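Putative phophotriesterase (Proteus mirabilis, PDB 3RHG) probably hydrolyses ester bonds, as a member of the phosphotriesterase family of metal-dependent hydrolases with a two-zinc centre. Local coordinates at residues Asn28-Val33 with Asp294-Gln299; His43-Lys48 with Ile54-Lys59; Ser99-Asp104 with Glu128-Lys133; Phe252-Leu257 with Gly265-Val270. One frame throughout, in Å; residues are numbered along the deposited sequence. Where two conformers were deposited one is given.

Interaction 1. Residues Asn28-Val33 with Asp294-Gln299. With ZN (zinc ion), chain B; BEZ (benzoic acid), chain D.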
loop_
_atom_site.group_PDB
_atom_site.type_symbol
_atom_site.label_atom_id
_atom_site.label_comp_id
_atom_site.label_asym_id
_atom_site.label_seq_id
_atom_site.Cartn_x
_atom_site.Cartn_y
_atom_site.Cartn_z
ATOM N N ASN A 28 -16.703 -13.187 10.222
ATOM C CA ASN A 28 -17.699 -12.303 9.673
ATOM C C ASN A 28 -18.016 -12.792 8.272
ATOM O O ASN A 28 -17.252 -13.560 7.686
ATOM C CB ASN A 28 -17.231 -10.832 9.691
ATOM C CG ASN A 28 -16.051 -10.562 8.745
ATOM O OD1 ASN A 28 -15.119 -11.363 8.633
ATOM N ND2 ASN A 28 -16.097 -9.429 8.063
ATOM N N ASP A 29 -19.151 -12.371 7.739
ATOM C CA ASP A 29 -19.605 -12.895 6.460
ATOM C C ASP A 29 -20.318 -11.724 5.817
ATOM O O ASP A 29 -21.307 -11.229 6.365
ATOM C CB ASP A 29 -20.573 -14.069 6.699
ATOM C CG ASP A 29 -21.005 -14.761 5.401
ATOM O OD1 ASP A 29 -20.722 -14.237 4.304
ATOM O OD2 ASP A 29 -21.644 -15.830 5.480
ATOM N N LEU A 30 -19.792 -11.252 4.691
ATOM C CA LEU A 30 -20.413 -10.155 3.953
ATOM C C LEU A 30 -21.010 -10.657 2.642
ATOM O O LEU A 30 -21.120 -9.911 1.658
ATOM C CB LEU A 30 -19.389 -9.051 3.691
ATOM C CG LEU A 30 -18.700 -8.574 4.970
ATOM C CD1 LEU A 30 -17.573 -7.621 4.646
ATOM C CD2 LEU A 30 -19.702 -7.942 5.944
ATOM N N SER A 31 -21.403 -11.922 2.635
ATOM C CA SER A 31 -21.935 -12.581 1.432
ATOM C C SER A 31 -23.193 -11.973 0.851
ATOM O O SER A 31 -23.504 -12.205 -0.318
ATOM C CB SER A 31 -22.221 -14.045 1.730
ATOM O OG SER A 31 -21.025 -14.776 1.797
ATOM N N GLY A 32 -23.932 -11.215 1.654
ATOM C CA GLY A 32 -25.191 -10.630 1.185
ATOM C C GLY A 32 -25.019 -9.298 0.471
ATOM O O GLY A 32 -25.996 -8.724 -0.032
ATOM N N VAL A 33 -23.777 -8.814 0.414
ATOM C CA VAL A 33 -23.469 -7.511 -0.172
ATOM C C VAL A 33 -22.252 -7.530 -1.114
ATOM O O VAL A 33 -21.523 -6.536 -1.221
ATOM C CB VAL A 33 -23.236 -6.432 0.931
ATOM C CG1 VAL A 33 -24.556 -6.101 1.647
ATOM C CG2 VAL A 33 -22.153 -6.899 1.944
ATOM N N ASP A 294 -8.538 -3.902 12.116
ATOM C CA ASP A 294 -9.843 -4.128 11.479
ATOM C C ASP A 294 -9.786 -5.168 10.381
ATOM O O ASP A 294 -10.397 -4.979 9.327
ATOM C CB ASP A 294 -10.469 -2.815 10.956
ATOM C CG ASP A 294 -11.956 -2.946 10.698
ATOM O OD1 ASP A 294 -12.592 -3.823 11.339
ATOM O OD2 ASP A 294 -12.505 -2.186 9.838
ATOM N N VAL A 295 -9.067 -6.266 10.605
ATOM C CA VAL A 295 -9.113 -7.382 9.652
ATOM C C VAL A 295 -10.582 -7.750 9.437
ATOM O O VAL A 295 -11.293 -8.032 10.397
ATOM C CB VAL A 295 -8.317 -8.608 10.145
ATOM C CG1 VAL A 295 -8.601 -9.839 9.255
ATOM C CG2 VAL A 295 -6.824 -8.287 10.166
ATOM N N PHE A 296 -11.045 -7.740 8.185
ATOM C CA PHE A 296 -12.444 -8.059 7.929
ATOM C C PHE A 296 -12.656 -8.654 6.548
ATOM O O PHE A 296 -13.795 -8.943 6.172
ATOM C CB PHE A 296 -13.355 -6.836 8.152
ATOM C CG PHE A 296 -13.398 -5.843 6.995
ATOM C CD1 PHE A 296 -14.505 -5.809 6.146
ATOM C CD2 PHE A 296 -12.365 -4.911 6.796
ATOM C CE1 PHE A 296 -14.577 -4.890 5.073
ATOM C CE2 PHE A 296 -12.413 -3.976 5.738
ATOM C CZ PHE A 296 -13.529 -3.953 4.890
ATOM N N LEU A 297 -11.550 -8.839 5.822
ATOM C CA LEU A 297 -11.524 -9.389 4.467
ATOM C C LEU A 297 -10.404 -10.402 4.391
ATOM O O LEU A 297 -9.384 -10.238 5.065
ATOM C CB LEU A 297 -11.252 -8.282 3.440
ATOM C CG LEU A 297 -12.284 -7.160 3.290
ATOM C CD1 LEU A 297 -11.711 -5.954 2.524
ATOM C CD2 LEU A 297 -13.607 -7.679 2.613
ATOM N N LYS A 298 -10.565 -11.439 3.573
ATOM C CA LYS A 298 -9.522 -12.448 3.496
ATOM C C LYS A 298 -8.218 -11.855 2.969
ATOM O O LYS A 298 -7.137 -12.351 3.287
ATOM C CB LYS A 298 -9.966 -13.660 2.649
ATOM C CG LYS A 298 -11.118 -14.459 3.262
ATOM C CD LYS A 298 -11.286 -15.787 2.550
ATOM C CE LYS A 298 -12.495 -16.534 3.070
ATOM N NZ LYS A 298 -12.669 -17.851 2.374
ATOM N N GLN A 299 -8.312 -10.813 2.140
ATOM C CA GLN A 299 -7.113 -10.226 1.557
ATOM C C GLN A 299 -6.218 -9.590 2.625
ATOM O O GLN A 299 -5.033 -9.336 2.377
ATOM C CB GLN A 299 -7.465 -9.170 0.512
ATOM C CG GLN A 299 -7.918 -7.867 1.116
ATOM C CD GLN A 299 -8.451 -6.934 0.046
ATOM O OE1 GLN A 299 -9.608 -7.038 -0.361
ATOM N NE2 GLN A 299 -7.600 -6.024 -0.427
HETATM ZN ZN ZN B . -14.784 -3.517 12.145
HETATM C C BEZ D . -16.171 1.682 5.736
HETATM O O1 BEZ D . -16.825 2.442 6.481
HETATM O O2 BEZ D . -16.578 1.452 4.572
HETATM C C1 BEZ D . -14.905 1.045 6.215
HETATM C C2 BEZ D . -14.501 1.164 7.548
HETATM C C3 BEZ D . -13.326 0.549 7.975
HETATM C C4 BEZ D . -12.545 -0.162 7.074
HETATM C C5 BEZ D . -12.945 -0.267 5.746
HETATM C C6 BEZ D . -14.125 0.329 5.308
#

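Interaction 2. Residues His43-Lys48 with Ile54-Lys59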
loop_
_atom_site.group_PDB
_atom_site.type_symbol
_atom_site.label_atom_id
_atom_site.label_comp_id
_atom_site.label_asym_id
_atom_site.label_seq_id
_atom_site.Cartn_x
_atom_site.Cartn_y
_atom_site.Cartn_z
ATOM N N HIS A 43 -13.585 -7.916 -13.226
ATOM C CA HIS A 43 -14.363 -9.105 -13.574
ATOM C C HIS A 43 -13.618 -10.393 -13.263
ATOM O O HIS A 43 -14.224 -11.398 -12.849
ATOM C CB HIS A 43 -14.757 -9.082 -15.055
ATOM C CG HIS A 43 -13.616 -9.342 -15.991
ATOM N ND1 HIS A 43 -12.756 -8.349 -16.412
ATOM C CD2 HIS A 43 -13.195 -10.481 -16.589
ATOM C CE1 HIS A 43 -11.856 -8.865 -17.229
ATOM N NE2 HIS A 43 -12.099 -10.157 -17.354
ATOM N N VAL A 44 -12.300 -10.372 -13.463
ATOM C CA VAL A 44 -11.479 -11.561 -13.229
ATOM C C VAL A 44 -11.371 -11.933 -11.748
ATOM O O VAL A 44 -11.022 -13.068 -11.417
ATOM C CB VAL A 44 -10.046 -11.438 -13.827
ATOM C CG1 VAL A 44 -10.096 -10.989 -15.288
ATOM C CG2 VAL A 44 -9.172 -10.512 -12.985
ATOM N N LEU A 45 -11.672 -10.979 -10.865
ATOM C CA LEU A 45 -11.541 -11.198 -9.417
ATOM C C LEU A 45 -12.737 -11.921 -8.833
ATOM O O LEU A 45 -12.640 -12.560 -7.781
ATOM C CB LEU A 45 -11.396 -9.861 -8.672
ATOM C CG LEU A 45 -10.239 -8.945 -9.086
ATOM C CD1 LEU A 45 -10.343 -7.606 -8.363
ATOM C CD2 LEU A 45 -8.873 -9.600 -8.831
ATOM N N VAL A 46 -13.872 -11.798 -9.507
ATOM C CA VAL A 46 -15.157 -12.106 -8.895
ATOM C C VAL A 46 -15.247 -13.525 -8.353
ATOM O O VAL A 46 -15.692 -13.737 -7.206
ATOM C CB VAL A 46 -16.315 -11.799 -9.873
ATOM C CG1 VAL A 46 -17.635 -12.348 -9.338
ATOM C CG2 VAL A 46 -16.403 -10.288 -10.096
ATOM N N ASP A 47 -14.806 -14.490 -9.160
ATOM C CA ASP A 47 -14.966 -15.903 -8.819
ATOM C C ASP A 47 -13.686 -16.570 -8.352
ATOM O O ASP A 47 -13.643 -17.791 -8.223
ATOM C CB ASP A 47 -15.535 -16.679 -10.013
ATOM C CG ASP A 47 -16.974 -16.318 -10.305
ATOM O OD1 ASP A 47 -17.734 -16.068 -9.342
ATOM O OD2 ASP A 47 -17.348 -16.284 -11.498
ATOM N N LYS A 48 -12.641 -15.780 -8.111
ATOM C CA LYS A 48 -11.365 -16.339 -7.682
ATOM C C LYS A 48 -11.280 -16.465 -6.171
ATOM O O LYS A 48 -11.893 -15.690 -5.439
ATOM C CB LYS A 48 -10.191 -15.510 -8.209
ATOM C CG LYS A 48 -9.899 -15.734 -9.697
ATOM C CD LYS A 48 -8.637 -14.999 -10.129
ATOM C CE LYS A 48 -8.187 -15.453 -11.498
ATOM N NZ LYS A 48 -9.345 -15.655 -12.423
ATOM N N ILE A 54 -3.731 -12.149 -6.426
ATOM C CA ILE A 54 -4.740 -11.181 -6.865
ATOM C C ILE A 54 -4.825 -9.959 -5.952
ATOM O O ILE A 54 -5.758 -9.170 -6.048
ATOM C CB ILE A 54 -6.140 -11.805 -7.127
ATOM C CG1 ILE A 54 -6.736 -12.467 -5.880
ATOM C CG2 ILE A 54 -6.089 -12.775 -8.301
ATOM C CD1 ILE A 54 -8.231 -12.760 -6.057
ATOM N N GLN A 55 -3.839 -9.789 -5.075
ATOM C CA GLN A 55 -3.757 -8.547 -4.291
ATOM C C GLN A 55 -3.771 -7.312 -5.193
ATOM O O GLN A 55 -4.357 -6.279 -4.847
ATOM C CB GLN A 55 -2.490 -8.524 -3.431
ATOM C CG GLN A 55 -2.557 -9.440 -2.231
ATOM C CD GLN A 55 -3.443 -8.900 -1.107
ATOM O OE1 GLN A 55 -3.975 -7.784 -1.176
ATOM N NE2 GLN A 55 -3.588 -9.694 -0.057
ATOM N N TRP A 56 -3.086 -7.413 -6.329
ATOM C CA TRP A 56 -2.984 -6.303 -7.271
ATOM C C TRP A 56 -4.369 -5.703 -7.537
ATOM O O TRP A 56 -4.513 -4.483 -7.686
ATOM C CB TRP A 56 -2.320 -6.748 -8.593
ATOM C CG TRP A 56 -3.091 -7.821 -9.354
ATOM C CD1 TRP A 56 -2.858 -9.167 -9.338
ATOM C CD2 TRP A 56 -4.198 -7.622 -10.251
ATOM N NE1 TRP A 56 -3.759 -9.822 -10.150
ATOM C CE2 TRP A 56 -4.588 -8.897 -10.725
ATOM C CE3 TRP A 56 -4.895 -6.489 -10.702
ATOM C CZ2 TRP A 56 -5.643 -9.072 -11.621
ATOM C CZ3 TRP A 56 -5.946 -6.668 -11.597
ATOM C CH2 TRP A 56 -6.310 -7.949 -12.037
ATOM N N GLY A 57 -5.379 -6.567 -7.579
ATOM C CA GLY A 57 -6.739 -6.152 -7.911
ATOM C C GLY A 57 -7.633 -5.925 -6.704
ATOM O O GLY A 57 -8.458 -4.997 -6.701
ATOM N N LEU A 58 -7.501 -6.785 -5.691
ATOM C CA LEU A 58 -8.354 -6.693 -4.515
ATOM C C LEU A 58 -8.100 -5.389 -3.759
ATOM O O LEU A 58 -8.970 -4.901 -3.042
ATOM C CB LEU A 58 -8.129 -7.888 -3.582
ATOM C CG LEU A 58 -8.605 -9.242 -4.126
ATOM C CD1 LEU A 58 -8.212 -10.373 -3.171
ATOM C CD2 LEU A 58 -10.118 -9.238 -4.390
ATOM N N LYS A 59 -6.907 -4.820 -3.907
ATOM C CA LYS A 59 -6.576 -3.556 -3.258
ATOM C C LYS A 59 -7.338 -2.366 -3.837
ATOM O O LYS A 59 -7.289 -1.269 -3.266
ATOM C CB LYS A 59 -5.068 -3.286 -3.299
ATOM C CG LYS A 59 -4.292 -4.032 -2.222
ATOM C CD LYS A 59 -2.818 -3.641 -2.215
ATOM C CE LYS A 59 -2.043 -4.471 -1.198
ATOM N NZ LYS A 59 -2.632 -4.404 0.172
#

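Interaction 3. Residues Ser99-Asp104 with Glu128-Lys133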
loop_
_atom_site.group_PDB
_atom_site.type_symbol
_atom_site.label_atom_id
_atom_site.label_comp_id
_atom_site.label_asym_id
_atom_site.label_seq_id
_atom_site.Cartn_x
_atom_site.Cartn_y
_atom_site.Cartn_z
ATOM N N SER A 99 -25.760 -10.658 13.909
ATOM C CA SER A 99 -25.949 -11.685 12.897
ATOM C C SER A 99 -25.949 -11.079 11.474
ATOM O O SER A 99 -25.687 -11.780 10.487
ATOM C CB SER A 99 -27.267 -12.419 13.163
ATOM O OG SER A 99 -28.353 -11.487 13.187
ATOM N N SER A 100 -26.254 -9.786 11.351
ATOM C CA SER A 100 -26.352 -9.186 10.004
ATOM C C SER A 100 -25.008 -9.195 9.279
ATOM O O SER A 100 -24.964 -9.094 8.031
ATOM C CB SER A 100 -26.858 -7.755 10.086
ATOM O OG SER A 100 -25.817 -6.902 10.568
ATOM N N ILE A 101 -23.915 -9.301 10.057
ATOM C CA ILE A 101 -22.568 -9.357 9.486
ATOM C C ILE A 101 -21.826 -10.669 9.840
ATOM O O ILE A 101 -20.588 -10.770 9.764
ATOM C CB ILE A 101 -21.732 -8.083 9.791
ATOM C CG1 ILE A 101 -21.888 -7.627 11.237
ATOM C CG2 ILE A 101 -22.171 -6.953 8.860
ATOM C CD1 ILE A 101 -20.801 -6.603 11.653
ATOM N N GLY A 102 -22.605 -11.671 10.229
ATOM C CA GLY A 102 -22.085 -13.021 10.328
ATOM C C GLY A 102 -21.368 -13.370 11.615
ATOM O O GLY A 102 -20.486 -14.221 11.614
ATOM N N ARG A 103 -21.747 -12.735 12.714
ATOM C CA ARG A 103 -21.146 -13.080 14.008
ATOM C C ARG A 103 -21.211 -14.594 14.219
ATOM O O ARG A 103 -22.257 -15.198 13.956
ATOM C CB ARG A 103 -21.885 -12.370 15.149
ATOM C CG ARG A 103 -21.293 -12.693 16.518
ATOM C CD ARG A 103 -21.992 -11.936 17.638
ATOM N NE ARG A 103 -23.429 -12.156 17.599
ATOM C CZ ARG A 103 -24.307 -11.556 18.390
ATOM N NH1 ARG A 103 -23.879 -10.716 19.344
ATOM N NH2 ARG A 103 -25.615 -11.798 18.230
ATOM N N ASP A 104 -20.118 -15.201 14.692
ATOM C CA ASP A 104 -20.083 -16.669 14.929
ATOM C C ASP A 104 -19.564 -16.971 16.322
ATOM O O ASP A 104 -18.383 -17.258 16.494
ATOM C CB ASP A 104 -19.216 -17.394 13.890
ATOM C CG ASP A 104 -19.466 -18.891 13.860
ATOM O OD1 ASP A 104 -19.824 -19.471 14.916
ATOM O OD2 ASP A 104 -19.339 -19.498 12.769
ATOM N N GLU A 128 -27.807 0.443 8.836
ATOM C CA GLU A 128 -29.122 0.083 8.293
ATOM C C GLU A 128 -29.036 -0.704 6.972
ATOM O O GLU A 128 -29.882 -1.561 6.689
ATOM C CB GLU A 128 -30.004 1.328 8.165
ATOM C CG GLU A 128 -31.450 0.977 7.883
ATOM C CD GLU A 128 -32.380 2.178 7.901
ATOM O OE1 GLU A 128 -32.226 3.113 8.705
ATOM O OE2 GLU A 128 -33.295 2.187 7.072
ATOM N N LYS A 129 -28.003 -0.447 6.182
ATOM C CA LYS A 129 -27.810 -1.187 4.941
ATOM C C LYS A 129 -27.878 -2.698 5.196
ATOM O O LYS A 129 -28.402 -3.462 4.367
ATOM C CB LYS A 129 -26.464 -0.823 4.311
ATOM C CG LYS A 129 -26.128 -1.608 3.066
ATOM C CD LYS A 129 -24.817 -1.135 2.429
ATOM C CE LYS A 129 -24.537 -1.948 1.172
ATOM N NZ LYS A 129 -23.169 -1.707 0.610
ATOM N N PHE A 130 -27.333 -3.129 6.344
ATOM C CA PHE A 130 -27.310 -4.545 6.701
ATOM C C PHE A 130 -28.480 -4.931 7.614
ATOM O O PHE A 130 -29.013 -6.046 7.514
ATOM C CB PHE A 130 -25.994 -4.906 7.418
ATOM C CG PHE A 130 -24.806 -4.935 6.517
ATOM C CD1 PHE A 130 -24.352 -6.139 6.000
ATOM C CD2 PHE A 130 -24.137 -3.757 6.185
ATOM C CE1 PHE A 130 -23.242 -6.178 5.151
ATOM C CE2 PHE A 130 -23.048 -3.777 5.332
ATOM C CZ PHE A 130 -22.581 -4.985 4.824
ATOM N N GLU A 131 -28.869 -4.019 8.501
ATOM C CA GLU A 131 -29.827 -4.340 9.569
ATOM C C GLU A 131 -31.289 -4.162 9.139
ATOM O O GLU A 131 -32.183 -4.803 9.682
ATOM C CB GLU A 131 -29.549 -3.510 10.833
ATOM C CG GLU A 131 -28.154 -3.767 11.470
ATOM C CD GLU A 131 -28.035 -5.140 12.138
ATOM O OE1 GLU A 131 -29.028 -5.911 12.160
ATOM O OE2 GLU A 131 -26.934 -5.460 12.652
ATOM N N GLY A 132 -31.522 -3.261 8.191
ATOM C CA GLY A 132 -32.886 -3.046 7.743
ATOM C C GLY A 132 -33.819 -2.651 8.869
ATOM O O GLY A 132 -33.467 -1.802 9.729
ATOM N N LYS A 133 -35.004 -3.267 8.869
ATOM C CA LYS A 133 -36.041 -2.982 9.850
ATOM C C LYS A 133 -35.642 -3.324 11.284
ATOM O O LYS A 133 -36.331 -2.920 12.216
ATOM C CB LYS A 133 -37.352 -3.716 9.515
ATOM C CG LYS A 133 -37.924 -3.436 8.167
ATOM C CD LYS A 133 -39.131 -4.393 7.932
ATOM C CE LYS A 133 -39.842 -4.170 6.600
ATOM N NZ LYS A 133 -40.677 -2.927 6.602
HETATM O O HOH W 1 -27.558 -8.365 6.357
#

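Interaction 4. Residues Phe252-Leu257 with Gly265-Val270. With BEZ (benzoic acid), chain D.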
loop_
_atom_site.group_PDB
_atom_site.type_symbol
_atom_site.label_atom_id
_atom_site.label_comp_id
_atom_site.label_asym_id
_atom_site.label_seq_id
_atom_site.Cartn_x
_atom_site.Cartn_y
_atom_site.Cartn_z
ATOM N N PHE A 252 -7.747 4.132 16.039
ATOM C CA PHE A 252 -7.137 4.035 14.730
ATOM C C PHE A 252 -7.060 2.561 14.462
ATOM O O PHE A 252 -6.102 1.890 14.860
ATOM C CB PHE A 252 -5.750 4.701 14.720
ATOM C CG PHE A 252 -5.808 6.205 14.847
ATOM C CD1 PHE A 252 -5.648 7.019 13.728
ATOM C CD2 PHE A 252 -6.040 6.802 16.085
ATOM C CE1 PHE A 252 -5.717 8.419 13.841
ATOM C CE2 PHE A 252 -6.105 8.190 16.226
ATOM C CZ PHE A 252 -5.930 9.010 15.103
ATOM N N ASP A 253 -8.106 2.034 13.833
ATOM C CA ASP A 253 -8.232 0.597 13.675
ATOM C C ASP A 253 -8.061 0.147 12.216
ATOM O O ASP A 253 -8.403 -0.991 11.879
ATOM C CB ASP A 253 -9.597 0.135 14.220
ATOM C CG ASP A 253 -10.735 0.993 13.726
ATOM O OD1 ASP A 253 -10.663 1.402 12.559
ATOM O OD2 ASP A 253 -11.666 1.302 14.504
ATOM N N MET A 254 -7.492 1.006 11.363
ATOM C CA MET A 254 -7.313 0.651 9.943
ATOM C C MET A 254 -5.831 0.597 9.625
ATOM O O MET A 254 -5.404 0.804 8.490
ATOM C CB MET A 254 -8.037 1.649 9.044
ATOM C CG MET A 254 -9.519 1.691 9.346
ATOM S SD MET A 254 -10.378 3.147 8.688
ATOM C CE MET A 254 -10.252 2.870 6.931
ATOM N N ILE A 255 -5.030 0.307 10.650
ATOM C CA ILE A 255 -3.588 0.388 10.467
ATOM C C ILE A 255 -3.114 -0.777 9.632
ATOM O O ILE A 255 -3.299 -1.937 10.016
ATOM C CB ILE A 255 -2.868 0.453 11.841
ATOM C CG1 ILE A 255 -3.233 1.772 12.532
ATOM C CG2 ILE A 255 -1.320 0.341 11.678
ATOM C CD1 ILE A 255 -2.738 1.870 13.967
ATOM N N GLY A 256 -2.499 -0.465 8.487
ATOM C CA GLY A 256 -2.105 -1.484 7.528
ATOM C C GLY A 256 -3.240 -2.026 6.669
ATOM O O GLY A 256 -3.084 -3.073 6.010
ATOM N N LEU A 257 -4.363 -1.307 6.615
ATOM C CA LEU A 257 -5.471 -1.770 5.794
ATOM C C LEU A 257 -5.067 -1.814 4.290
ATOM O O LEU A 257 -5.272 -2.824 3.590
ATOM C CB LEU A 257 -6.713 -0.904 6.070
ATOM C CG LEU A 257 -7.933 -1.148 5.178
ATOM C CD1 LEU A 257 -8.464 -2.491 5.502
ATOM C CD2 LEU A 257 -8.968 -0.090 5.414
ATOM N N GLY A 265 -13.907 5.786 -0.024
ATOM C CA GLY A 265 -12.643 6.507 -0.059
ATOM C C GLY A 265 -11.454 5.568 0.065
ATOM O O GLY A 265 -11.620 4.351 0.215
ATOM N N ALA A 266 -10.254 6.134 -0.014
ATOM C CA ALA A 266 -9.030 5.353 0.071
ATOM C C ALA A 266 -8.518 5.379 1.495
ATOM O O ALA A 266 -8.726 6.351 2.229
ATOM C CB ALA A 266 -7.972 5.901 -0.889
ATOM N N ALA A 267 -7.839 4.313 1.898
ATOM C CA ALA A 267 -7.449 4.231 3.306
ATOM C C ALA A 267 -6.185 5.053 3.521
ATOM O O ALA A 267 -5.299 5.025 2.658
ATOM C CB ALA A 267 -7.221 2.779 3.720
ATOM N N PRO A 268 -6.059 5.742 4.662
ATOM C CA PRO A 268 -4.774 6.423 4.900
ATOM C C PRO A 268 -3.627 5.434 4.911
ATOM O O PRO A 268 -3.804 4.277 5.298
ATOM C CB PRO A 268 -4.921 7.058 6.292
ATOM C CG PRO A 268 -6.256 6.676 6.791
ATOM C CD PRO A 268 -7.040 5.950 5.739
ATOM N N SER A 269 -2.447 5.894 4.503
ATOM C CA SER A 269 -1.287 5.027 4.520
ATOM C C SER A 269 -0.829 4.838 5.957
ATOM O O SER A 269 -1.191 5.611 6.847
ATOM C CB SER A 269 -0.146 5.631 3.709
ATOM O OG SER A 269 0.379 6.767 4.370
ATOM N N VAL A 270 -0.044 3.792 6.181
ATOM C CA VAL A 270 0.550 3.577 7.491
ATOM C C VAL A 270 1.330 4.808 7.940
ATOM O O VAL A 270 1.168 5.258 9.074
ATOM C CB VAL A 270 1.428 2.309 7.523
ATOM C CG1 VAL A 270 2.173 2.227 8.849
ATOM C CG2 VAL A 270 0.554 1.039 7.292
HETATM C C BEZ D . -16.171 1.682 5.736
HETATM O O1 BEZ D . -16.825 2.442 6.481
HETATM O O2 BEZ D . -16.578 1.452 4.572
HETATM C C1 BEZ D . -14.905 1.045 6.215
HETATM C C2 BEZ D . -14.501 1.164 7.548
HETATM C C3 BEZ D . -13.326 0.549 7.975
HETATM C C4 BEZ D . -12.545 -0.162 7.074
HETATM C C5 BEZ D . -12.945 -0.267 5.746
HETATM C C6 BEZ D . -14.125 0.329 5.308
HETATM O O HOH W 2 -5.737 3.221 7.031
HETATM O O HOH W 3 -2.487 2.414 7.922
#

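Interaction 1. Residues Asn28-Val33 with Asp294-Gln299
The backbone O of F296 accepts a nearly straight hydrogen bond from ND2 of N28, 3.0 Å long with an N-H...O angle of 173°. It ties the loops that follow the first and eighth strands of the amidohydrolase barrel, the pair that closes the ring of strands. The acceptor lies in the N28 amide plane, while the donor is tilted slightly from the carbonyl plane. With CG between the backbone N and the carbonyl carbon (chi1 67°), the N28 amide points at the other segment, toward F296 O. N28 ND2 lies at the edge of the F296 ring, near its plane, while CE2 of the ring lies 3.7 Å from C5 of benzoic acid. L30, deposited in two conformers, places CD1 at the ring edge in one of them. L297 CG of the same segment covers a face of that ring. Two residues earlier, D294 binds a zinc ion, as do H23, H25 and E166; its OD1 is 2.4 Å from the metal, while OD2 stands 3.4 Å from benzoic acid C3.

Interaction 2. Residues His43-Lys48 with Ile54-Lys59
This is an apolar contact within the long loop between the first barrel strand and its following helices, where the turn-rich segment 43-48 folds against the short helix 55-58. No hydrogen bond crosses it, and shape does the work. L45 carries most of the contact. Its CD1 rests on the helix backbone, 3.6 Å from the carbonyl C of G57. Its other branch, CD2, for which the missing side chain of G57 leaves room, lies 3.9 Å from CB of I54, the L45 and I54 side chains sliding past each other in opposite directions. Beside this core, V44 meets W56 at about a right angle: CG2 abuts the indole edge near the ring plane, 4.0 Å from CH2. On the other flank K48 lays its aliphatic chain over I54, with CD 3.8 Å from CG2. The chain then bends at its last torsion (chi4 40°), and NZ donates a 3.2 Å hydrogen bond to V44 O of its own segment, on a lone pair in the carbonyl plane. A type I turn from L45 to K48, closed by K48 N to L45 O, sets K48 beside I54. W56 also packs on N307 of the second subunit, so the helix faces the dimer partner. What results is a small hydrophobic core, away from the metal site, inside the long loop that follows the first strand of the beta/alpha barrel, with I54 at the N-cap position of its short helix.

Interaction 3. Residues Ser99-Asp104 with Glu128-Lys133
I101 lays its CG2 methyl over one face of the F130 ring, a CH-pi contact with the methyl 4.1 Å from the ring centroid and 26° off the normal. The methyl is displaced toward the rim, and CD1 of F130 is its nearest ring atom at 3.7 Å. The two side chains cross at about a right angle. Next to this apolar overlap, S100 supplies the polar half of the contact. Its OG, held between the backbone N and the carbonyl carbon (chi1 75°), donates to OE2 of E131 over 2.8 Å, approaching from far above the carboxylate plane rather than within it. E131 folds back at chi2 (-71°) to present that oxygen. The same OE2 also takes hydrogen bonds from S98 OG and Y126 N, while OE1 forms a salt bridge with R134; a carboxylate so surrounded would be expected to remain ionised. A water joins the backbones as well, donating to S100 O at 3.2 Å and to F130 O at 3.0 Å. Beyond F130, the ring of Y126 meets it at an angle, and V33 packs against it. The contact thus couples the loop between strand 89-94 and helix 105-115 to the single-turn helix 128-131, which follows the next barrel strand, 118-123, and precedes helix 139-151.

Interaction 4. Residues Phe252-Leu257 with Gly265-Val270
M254 and L257 meet both the bound benzoic acid and the opposing segment, so the first shell begins at the ligand. CE of M254 lies 3.8 Å from C4 of the benzoic acid ring, and CD2 of L257 approaches the same carbon at 3.9 Å. In the methionine, a turn about the CG-SD bond (chi3 67°) brings that terminal methyl round to the ligand. Behind them stands A267, deposited in two conformers; in one, its CB touches CD2 of L257 at 3.8 Å and lies farther from the M254 methyl. At the other end of the contact, V270 sets CG2 against the backbone of G256, 3.6 Å from its N. A type II turn from M254 to L257, closed by L257 N to M254 O and with G256 at positive phi, carries the two ligand-facing side chains. Two waters lie between the backbones. One molecule sits 2.8 Å from both M254 O and P268 O, and another accepts from G256 N at 2.9 Å, with a weak, long link to P268 O. Farther out, D253 OD1 is hydrogen-bonded to ND1 of the zinc ligand H229, and S269 OG caps helix 270-282 through D272 N. Such a loop after the seventh strand, lining the ligand pocket at the C-terminal mouth of a beta/alpha barrel, is characteristic of the amidohydrolase fold.

Read together, the four contacts illustrate how a barrel enzyme packs the loops that follow its strands, with differing chemistry. Interactions 1 and 4 are buried and share the benzoic acid: one unites a side-chain-to-backbone hydrogen bond with a metal ligand, the other relies on methyl groups and water. Interaction 3 is partly buried and mixes a CH-pi overlap with a gripped carboxylate; it joins interaction 1 directly, through D29 N to I101 O. Interaction 2, farthest from the chain centre, is almost wholly apolar across its segments and borders the second subunit, yet Q55 and L58 reach Q299 of interaction 1 by probable hydrogen bonds. Interaction 1 therefore touches all three others, which do not touch one another.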